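Side-chain contacts in LYND (Lyngbya aestuarii, PDB 4V1T), which probably catalyses ATP-dependent cyclodehydration of cysteine residues in precursor peptides to give thiazolines: residues F740-G745 with P770-F775; A556-N561 with L622-H627; E468-Q473 with D479-R484. All coordinates share one frame; numbering follows the deposited sequence.

Contact 1 of 3, residues F740-G745 with P770-F775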
# COMPACT_ATOMS: atom_id res chain seq x y z
N PHE B 740 16.14 23.36 -24.03
CA PHE B 740 15.12 23.48 -25.08
C PHE B 740 14.21 24.69 -24.88
O PHE B 740 13.14 24.78 -25.47
CB PHE B 740 14.29 22.19 -25.20
CG PHE B 740 13.51 21.81 -23.96
CD1 PHE B 740 12.50 22.61 -23.46
CD2 PHE B 740 13.73 20.58 -23.35
CE1 PHE B 740 11.77 22.23 -22.35
CE2 PHE B 740 13.00 20.20 -22.24
CZ PHE B 740 12.02 21.02 -21.74
N TRP B 741 14.65 25.62 -24.04
CA TRP B 741 13.98 26.91 -23.88
C TRP B 741 14.56 27.90 -24.89
O TRP B 741 15.60 27.63 -25.49
CB TRP B 741 14.16 27.42 -22.44
CG TRP B 741 13.48 26.56 -21.40
CD1 TRP B 741 12.57 25.56 -21.63
CD2 TRP B 741 13.64 26.64 -19.98
NE1 TRP B 741 12.16 25.01 -20.43
CE2 TRP B 741 12.80 25.66 -19.41
CE3 TRP B 741 14.40 27.45 -19.14
CZ2 TRP B 741 12.72 25.46 -18.03
CZ3 TRP B 741 14.32 27.25 -17.77
CH2 TRP B 741 13.49 26.27 -17.23
N SER B 742 13.88 29.03 -25.07
CA SER B 742 14.27 30.00 -26.09
C SER B 742 15.51 30.82 -25.70
O SER B 742 15.41 32.00 -25.37
CB SER B 742 13.10 30.95 -26.38
OG SER B 742 11.98 30.23 -26.90
N ARG B 743 16.67 30.18 -25.76
CA ARG B 743 17.95 30.83 -25.45
C ARG B 743 18.85 30.77 -26.67
O ARG B 743 19.37 29.71 -27.01
CB ARG B 743 18.60 30.17 -24.23
CG ARG B 743 17.69 30.15 -23.01
CD ARG B 743 18.35 29.53 -21.81
NE ARG B 743 17.57 29.68 -20.58
CZ ARG B 743 17.96 29.21 -19.40
NH1 ARG B 743 19.10 28.53 -19.29
NH2 ARG B 743 17.20 29.40 -18.33
N PHE B 744 19.04 31.91 -27.32
CA PHE B 744 19.61 31.95 -28.66
C PHE B 744 21.01 32.57 -28.73
O PHE B 744 21.38 33.16 -29.75
CB PHE B 744 18.67 32.72 -29.60
CG PHE B 744 17.29 32.15 -29.67
CD1 PHE B 744 17.09 30.77 -29.61
CD2 PHE B 744 16.19 32.97 -29.81
CE1 PHE B 744 15.82 30.24 -29.67
CE2 PHE B 744 14.91 32.44 -29.88
CZ PHE B 744 14.72 31.08 -29.81
N GLY B 745 21.78 32.42 -27.67
CA GLY B 745 23.18 32.83 -27.69
C GLY B 745 23.98 31.96 -28.64
O GLY B 745 23.57 30.84 -28.96
N PRO B 770 10.12 30.86 -33.80
CA PRO B 770 9.49 31.87 -32.96
C PRO B 770 8.50 31.26 -31.96
O PRO B 770 8.06 31.96 -31.05
CB PRO B 770 8.77 32.77 -33.96
CG PRO B 770 8.44 31.86 -35.08
CD PRO B 770 9.57 30.89 -35.17
N THR B 771 8.15 29.99 -32.15
CA THR B 771 7.25 29.30 -31.24
C THR B 771 8.04 28.64 -30.11
O THR B 771 8.82 27.73 -30.37
CB THR B 771 6.44 28.22 -31.96
OG1 THR B 771 5.69 28.82 -33.02
CG2 THR B 771 5.47 27.53 -30.99
N PRO B 772 7.84 29.09 -28.86
CA PRO B 772 8.57 28.43 -27.78
C PRO B 772 8.14 26.97 -27.62
O PRO B 772 6.96 26.66 -27.81
CB PRO B 772 8.21 29.26 -26.53
CG PRO B 772 7.59 30.53 -27.06
CD PRO B 772 6.97 30.17 -28.36
N MET B 773 9.08 26.10 -27.29
CA MET B 773 8.75 24.70 -27.08
C MET B 773 7.79 24.61 -25.89
O MET B 773 8.16 25.01 -24.78
CB MET B 773 10.03 23.89 -26.85
CG MET B 773 9.94 22.44 -27.34
SD MET B 773 8.89 21.41 -26.31
CE MET B 773 9.83 21.38 -24.80
N PRO B 774 6.56 24.11 -26.11
CA PRO B 774 5.48 24.32 -25.13
C PRO B 774 5.66 23.59 -23.80
O PRO B 774 5.30 24.11 -22.75
CB PRO B 774 4.23 23.79 -25.85
CG PRO B 774 4.67 23.41 -27.22
CD PRO B 774 6.13 23.20 -27.18
N PHE B 775 6.21 22.39 -23.85
CA PHE B 775 6.35 21.55 -22.67
C PHE B 775 7.69 21.75 -21.99
O PHE B 775 8.09 20.95 -21.14
CB PHE B 775 6.14 20.08 -23.05
CG PHE B 775 4.82 19.81 -23.74
CD1 PHE B 775 3.63 19.84 -23.03
CD2 PHE B 775 4.77 19.54 -25.10
CE1 PHE B 775 2.41 19.60 -23.66
CE2 PHE B 775 3.56 19.30 -25.74
CZ PHE B 775 2.38 19.33 -25.01

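Contact 2 of 3, residues A556-N561 with L622-H627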
# COMPACT_ATOMS: atom_id res chain seq x y z
N ALA B 556 16.58 21.01 -28.50
CA ALA B 556 16.83 22.41 -28.85
C ALA B 556 17.27 22.54 -30.31
O ALA B 556 16.76 23.38 -31.04
CB ALA B 556 17.88 23.02 -27.93
N LEU B 557 18.22 21.71 -30.71
CA LEU B 557 18.74 21.73 -32.07
C LEU B 557 17.62 21.50 -33.06
O LEU B 557 17.46 22.26 -34.03
CB LEU B 557 19.81 20.65 -32.25
CG LEU B 557 21.11 20.82 -31.45
CD1 LEU B 557 22.09 19.71 -31.79
CD2 LEU B 557 21.76 22.18 -31.67
N TRP B 558 16.83 20.46 -32.82
CA TRP B 558 15.74 20.09 -33.71
C TRP B 558 14.66 21.15 -33.76
O TRP B 558 14.24 21.59 -34.84
CB TRP B 558 15.15 18.75 -33.28
CG TRP B 558 13.75 18.50 -33.76
CD1 TRP B 558 13.33 18.35 -35.05
CD2 TRP B 558 12.58 18.34 -32.94
NE1 TRP B 558 11.97 18.13 -35.08
CE2 TRP B 558 11.49 18.11 -33.80
CE3 TRP B 558 12.36 18.37 -31.56
CZ2 TRP B 558 10.20 17.92 -33.33
CZ3 TRP B 558 11.07 18.18 -31.09
CH2 TRP B 558 10.01 17.96 -31.97
N TRP B 559 14.21 21.57 -32.58
CA TRP B 559 13.06 22.46 -32.47
C TRP B 559 13.29 23.86 -33.05
O TRP B 559 12.47 24.38 -33.79
CB TRP B 559 12.65 22.58 -31.01
CG TRP B 559 11.45 23.45 -30.81
CD1 TRP B 559 11.45 24.79 -30.53
CD2 TRP B 559 10.09 23.05 -30.87
NE1 TRP B 559 10.16 25.25 -30.42
CE2 TRP B 559 9.31 24.20 -30.62
CE3 TRP B 559 9.44 21.83 -31.10
CZ2 TRP B 559 7.92 24.16 -30.60
CZ3 TRP B 559 8.06 21.80 -31.09
CH2 TRP B 559 7.31 22.96 -30.84
N TYR B 560 14.41 24.47 -32.69
CA TYR B 560 14.64 25.87 -33.01
C TYR B 560 15.23 26.06 -34.40
O TYR B 560 15.05 27.12 -35.01
CB TYR B 560 15.52 26.52 -31.94
CG TYR B 560 14.78 26.64 -30.63
CD1 TYR B 560 13.79 27.61 -30.45
CD2 TYR B 560 15.02 25.74 -29.60
CE1 TYR B 560 13.09 27.68 -29.26
CE2 TYR B 560 14.34 25.82 -28.41
CZ TYR B 560 13.37 26.79 -28.24
OH TYR B 560 12.69 26.84 -27.05
N ASN B 561 15.92 25.05 -34.91
CA ASN B 561 16.31 25.05 -36.32
C ASN B 561 15.19 24.49 -37.19
O ASN B 561 15.27 24.54 -38.40
CB ASN B 561 17.59 24.25 -36.54
CG ASN B 561 18.79 24.86 -35.84
OD1 ASN B 561 19.39 25.82 -36.33
ND2 ASN B 561 19.16 24.30 -34.70
N LEU B 622 4.09 15.85 -27.12
CA LEU B 622 5.34 15.20 -27.39
C LEU B 622 6.12 14.96 -26.11
O LEU B 622 5.83 15.54 -25.06
CB LEU B 622 6.14 16.03 -28.40
CG LEU B 622 6.12 17.53 -28.15
CD1 LEU B 622 7.12 17.85 -27.06
CD2 LEU B 622 6.45 18.30 -29.42
N GLY B 623 7.11 14.08 -26.19
CA GLY B 623 7.88 13.67 -25.04
C GLY B 623 9.26 13.26 -25.49
O GLY B 623 9.44 12.82 -26.62
N PHE B 624 10.24 13.40 -24.60
CA PHE B 624 11.64 13.20 -24.97
C PHE B 624 12.33 12.22 -24.06
O PHE B 624 11.89 11.95 -22.94
CB PHE B 624 12.38 14.52 -24.91
CG PHE B 624 11.62 15.67 -25.46
CD1 PHE B 624 11.34 15.75 -26.80
CD2 PHE B 624 11.20 16.69 -24.62
CE1 PHE B 624 10.66 16.82 -27.31
CE2 PHE B 624 10.52 17.77 -25.12
CZ PHE B 624 10.25 17.84 -26.47
N GLY B 625 13.45 11.69 -24.55
CA GLY B 625 14.26 10.76 -23.79
C GLY B 625 15.59 10.54 -24.48
O GLY B 625 15.67 10.53 -25.71
N ALA B 626 16.64 10.39 -23.69
CA ALA B 626 17.95 10.03 -24.20
C ALA B 626 18.58 9.05 -23.24
O ALA B 626 18.37 9.11 -22.03
CB ALA B 626 18.83 11.27 -24.36
N HIS B 627 19.35 8.12 -23.80
CA HIS B 627 19.99 7.08 -23.00
C HIS B 627 21.05 6.42 -23.87
O HIS B 627 21.00 6.55 -25.09
CB HIS B 627 18.96 6.05 -22.54
CG HIS B 627 19.39 5.25 -21.35
ND1 HIS B 627 19.98 4.01 -21.46
CD2 HIS B 627 19.30 5.51 -20.03
CE1 HIS B 627 20.24 3.54 -20.26
NE2 HIS B 627 19.84 4.43 -19.37

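Contact 3 of 3, residues E468-Q473 with D479-R484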
# COMPACT_ATOMS: atom_id res chain seq x y z
N GLU B 468 13.39 43.29 -21.27
CA GLU B 468 12.21 43.73 -20.54
C GLU B 468 10.96 43.64 -21.42
O GLU B 468 9.91 43.14 -20.98
CB GLU B 468 12.39 45.15 -20.01
CG GLU B 468 13.44 45.24 -18.90
CD GLU B 468 13.45 46.58 -18.19
OE1 GLU B 468 12.56 47.41 -18.47
OE2 GLU B 468 14.35 46.82 -17.36
N THR B 469 11.08 44.10 -22.65
CA THR B 469 9.99 44.00 -23.62
C THR B 469 9.70 42.55 -23.95
O THR B 469 8.54 42.14 -24.03
CB THR B 469 10.32 44.75 -24.91
OG1 THR B 469 10.63 46.11 -24.59
CG2 THR B 469 9.15 44.70 -25.90
N LEU B 470 10.76 41.77 -24.14
CA LEU B 470 10.62 40.37 -24.53
C LEU B 470 9.95 39.56 -23.43
O LEU B 470 9.11 38.71 -23.72
CB LEU B 470 11.98 39.78 -24.89
CG LEU B 470 12.60 40.37 -26.16
CD1 LEU B 470 14.05 39.93 -26.29
CD2 LEU B 470 11.80 39.98 -27.40
N ASN B 471 10.31 39.83 -22.18
CA ASN B 471 9.68 39.18 -21.04
C ASN B 471 8.21 39.59 -20.89
O ASN B 471 7.37 38.80 -20.47
CB ASN B 471 10.42 39.51 -19.75
CG ASN B 471 11.81 38.88 -19.68
OD1 ASN B 471 12.13 37.99 -20.46
ND2 ASN B 471 12.62 39.33 -18.74
N GLU B 472 7.92 40.83 -21.24
CA GLU B 472 6.55 41.34 -21.17
C GLU B 472 5.67 40.74 -22.27
O GLU B 472 4.47 40.57 -22.08
CB GLU B 472 6.55 42.86 -21.25
CG GLU B 472 5.16 43.47 -21.44
CD GLU B 472 5.05 44.86 -20.86
OE1 GLU B 472 6.07 45.38 -20.34
OE2 GLU B 472 3.93 45.43 -20.90
N GLN B 473 6.28 40.41 -23.40
CA GLN B 473 5.55 39.86 -24.54
C GLN B 473 5.62 38.33 -24.58
O GLN B 473 4.95 37.70 -25.39
CB GLN B 473 6.10 40.44 -25.84
CG GLN B 473 5.87 41.94 -26.01
CD GLN B 473 4.41 42.34 -25.91
OE1 GLN B 473 4.08 43.39 -25.35
NE2 GLN B 473 3.52 41.50 -26.43
N ASP B 479 10.83 31.12 -20.36
CA ASP B 479 11.70 31.88 -21.28
C ASP B 479 12.05 33.25 -20.69
O ASP B 479 12.18 34.23 -21.42
CB ASP B 479 11.04 32.04 -22.65
CG ASP B 479 11.05 30.76 -23.46
OD1 ASP B 479 11.65 29.76 -23.03
OD2 ASP B 479 10.47 30.77 -24.57
N TRP B 480 12.21 33.32 -19.38
CA TRP B 480 12.54 34.56 -18.71
C TRP B 480 14.01 34.87 -18.92
O TRP B 480 14.87 34.03 -18.66
CB TRP B 480 12.24 34.46 -17.22
CG TRP B 480 12.43 35.76 -16.49
CD1 TRP B 480 11.63 36.86 -16.56
CD2 TRP B 480 13.48 36.09 -15.57
NE1 TRP B 480 12.12 37.86 -15.75
CE2 TRP B 480 13.25 37.41 -15.13
CE3 TRP B 480 14.59 35.38 -15.08
CZ2 TRP B 480 14.09 38.04 -14.21
CZ3 TRP B 480 15.42 36.02 -14.17
CH2 TRP B 480 15.17 37.34 -13.75
N ILE B 481 14.29 36.08 -19.40
CA ILE B 481 15.66 36.52 -19.63
C ILE B 481 16.13 37.30 -18.42
O ILE B 481 15.59 38.37 -18.16
CB ILE B 481 15.79 37.39 -20.89
CG1 ILE B 481 15.10 36.71 -22.08
CG2 ILE B 481 17.26 37.68 -21.20
CD1 ILE B 481 14.89 37.63 -23.27
N PRO B 482 17.13 36.80 -17.69
CA PRO B 482 17.55 37.54 -16.50
C PRO B 482 18.34 38.78 -16.85
O PRO B 482 18.72 38.96 -18.00
CB PRO B 482 18.42 36.54 -15.74
CG PRO B 482 18.77 35.46 -16.70
CD PRO B 482 18.05 35.69 -17.99
N GLN B 483 18.55 39.64 -15.86
CA GLN B 483 19.44 40.79 -16.02
C GLN B 483 20.85 40.27 -16.30
O GLN B 483 21.15 39.10 -16.07
CB GLN B 483 19.43 41.67 -14.77
CG GLN B 483 18.06 42.19 -14.36
CD GLN B 483 18.06 42.80 -12.98
OE1 GLN B 483 19.11 43.13 -12.44
NE2 GLN B 483 16.88 42.95 -12.39
N ARG B 484 21.72 41.15 -16.79
CA ARG B 484 23.08 40.74 -17.07
C ARG B 484 23.87 40.55 -15.80
O ARG B 484 23.55 41.13 -14.77
CB ARG B 484 23.79 41.76 -17.98
CG ARG B 484 23.40 41.62 -19.45
CD ARG B 484 24.45 42.20 -20.37
NE ARG B 484 25.30 41.16 -20.94
CZ ARG B 484 25.24 40.72 -22.20
NH1 ARG B 484 24.37 41.21 -23.06
NH2 ARG B 484 26.08 39.78 -22.59

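Contact 1 of 3, residues F740-G745 with P770-F775
S742 OG meets P772 at CB, 3.9 Å away, while its polar grip comes from beyond the two segments: S742 OG is hydrogen-bonded to D479 OD2, and Y560 OH makes a weak bond to it. The hydroxyl lies anti to the carbonyl carbon (chi1 -62°), on a residue that centres an inverse gamma turn, evidenced by the R743 N to W741 O bond of 2.8 Å. No hydrogen bond links F740-G745 directly to P770-F775, and most of the remaining contact is apolar. Its main element is M773 on F740. The methionine chain bends at both chi2 and chi3, which brings its methyl CE over one face of the phenyl ring, 3.5 Å from the centroid and 27° off the normal, a CH-pi contact. CE sits toward the CD1-CE1 rim. The sulfur stands farther back, SD lying 5.2 Å from the ring centroid in an oblique Met-aromatic position. At the far end of the ring, F740 CZ comes within 4.0 Å of F775 O, on the last residue of the chain. Prolines at every second position, P770, P772 and P774, match the proline-rich C terminus of azoline-forming YcaO proteins, which is thought to contribute to heterocyclisation. This tail packs on F740, whose side chain is about 7 Å from a bound magnesium ion, so the contact lies near the metal site. Helix 538-561 supports F740 through R552 and V555 and meets M773 through W559; strand 621-626 meets M773 through L622 and F624, and W663 of helix 661-666 packs on T771 and P774.

Contact 2 of 3, residues A556-N561 with L622-H627
W558 and W559 both carry CG anti to the backbone N (chi1 159° and -179°), which sends two successive indoles from helix 556-561 toward L622 and F624 on the strand. The reach is needed: the axes of helix 556-561 and strand 622-626 approach no closer than 12.4 Å, and the nearest CA pair, W559 and L622, is 11.8 Å apart. Only the outer parts of long side chains therefore meet, and the contact is wholly apolar. W558 CZ3 lies 4.0 Å from F624 CE1, with the two side chains crossing at about a right angle. The neighbouring atom, W558 CH2, has L622 CD2 at 4.4 Å, and this methyl lies at the indole edge, near its plane. The same methyl is 4.2 Å from W559 CZ3, approaching that ring obliquely, so one branch of L622 touches both tryptophans. The indole N-H groups are occupied away from the strand: W558 NE1 bonds to Y674 O and W559 NE1 to T771 O. W559 CD1 stands 3.4 Å above the Y560 ring plane, over its centre. The contact packs the last turns of helix 538-561 against a strand beside the nucleotide site, the F624 side chain being about 6 Å from a bound magnesium ion and about 8 Å from ADP. Strand 621-626 is an outer strand of a three-stranded antiparallel sheet, joined by backbone bonds of G623 and G625 to strand 605-612. F624 also packs on E551 and V555 of helix 538-561, and that helix meets helix 748-755 through A556 and L557.

Contact 3 of 3, residues E468-Q473 with D479-R484
Helix 467-473 is tied to the loop that follows it by an asparagine amide paired with the backbone of a single residue: N471 bonds both the N-H and the C=O of I481. The I481 N to N471 OD1 bond is 3.1 Å long with an N-H...O angle of 168°, and N471 ND2 returns an equally straight bond to I481 O at 3.2 Å. I481 O lies in the plane of the amide, whereas I481 N is tilted from the carbonyl plane of OD1. With CG anti to the carbonyl carbon (chi1 -69°), the amide points off the helix flank at the loop. The W480 indole crosses the amide obliquely, the two planes 24° apart. N471 ND2 is 3.4 Å from W480 NE1, but both are donors, so this is packing and not a bond. R526 makes a cation-pi contact with the same indole. Next to the amide, L470 CD1 touches I481 CD1 at 3.9 Å, and I481 CG1 rests 3.6 Å from N471 OD1. A leucine in place of N471 would probably leave I481 N without this acceptor and take one of the donors from I481 O, which R467 NE also bonds, letting the loop shift against the helix. Two opposed bonds to one residue fix the rotation of the amide. The donor-acceptor pairing fits only one setting of it, with OD1 on I481 N and ND2 on I481 O, a link made by neutral groups at the surface.

Contact 2 is the most deeply buried, all its touching residues being buried; contact 1 is partly buried, and contact 3 lies at the surface. Their chemistry follows: contacts 1 and 2 have no hydrogen bonds across their segments and rest mainly on apolar packing, while contact 3 relies on paired hydrogen bonds. The helix and strand that form contact 2 also cover contact 1; the two centres are 11 Å apart, and Y560 OH joins them by a probable hydrogen bond of 2.6 Å to F740 O. Contact 3 reaches contact 1 through D479, whereas contacts 2 and 3 do not touch, their nearest atoms being about 5 Å apart.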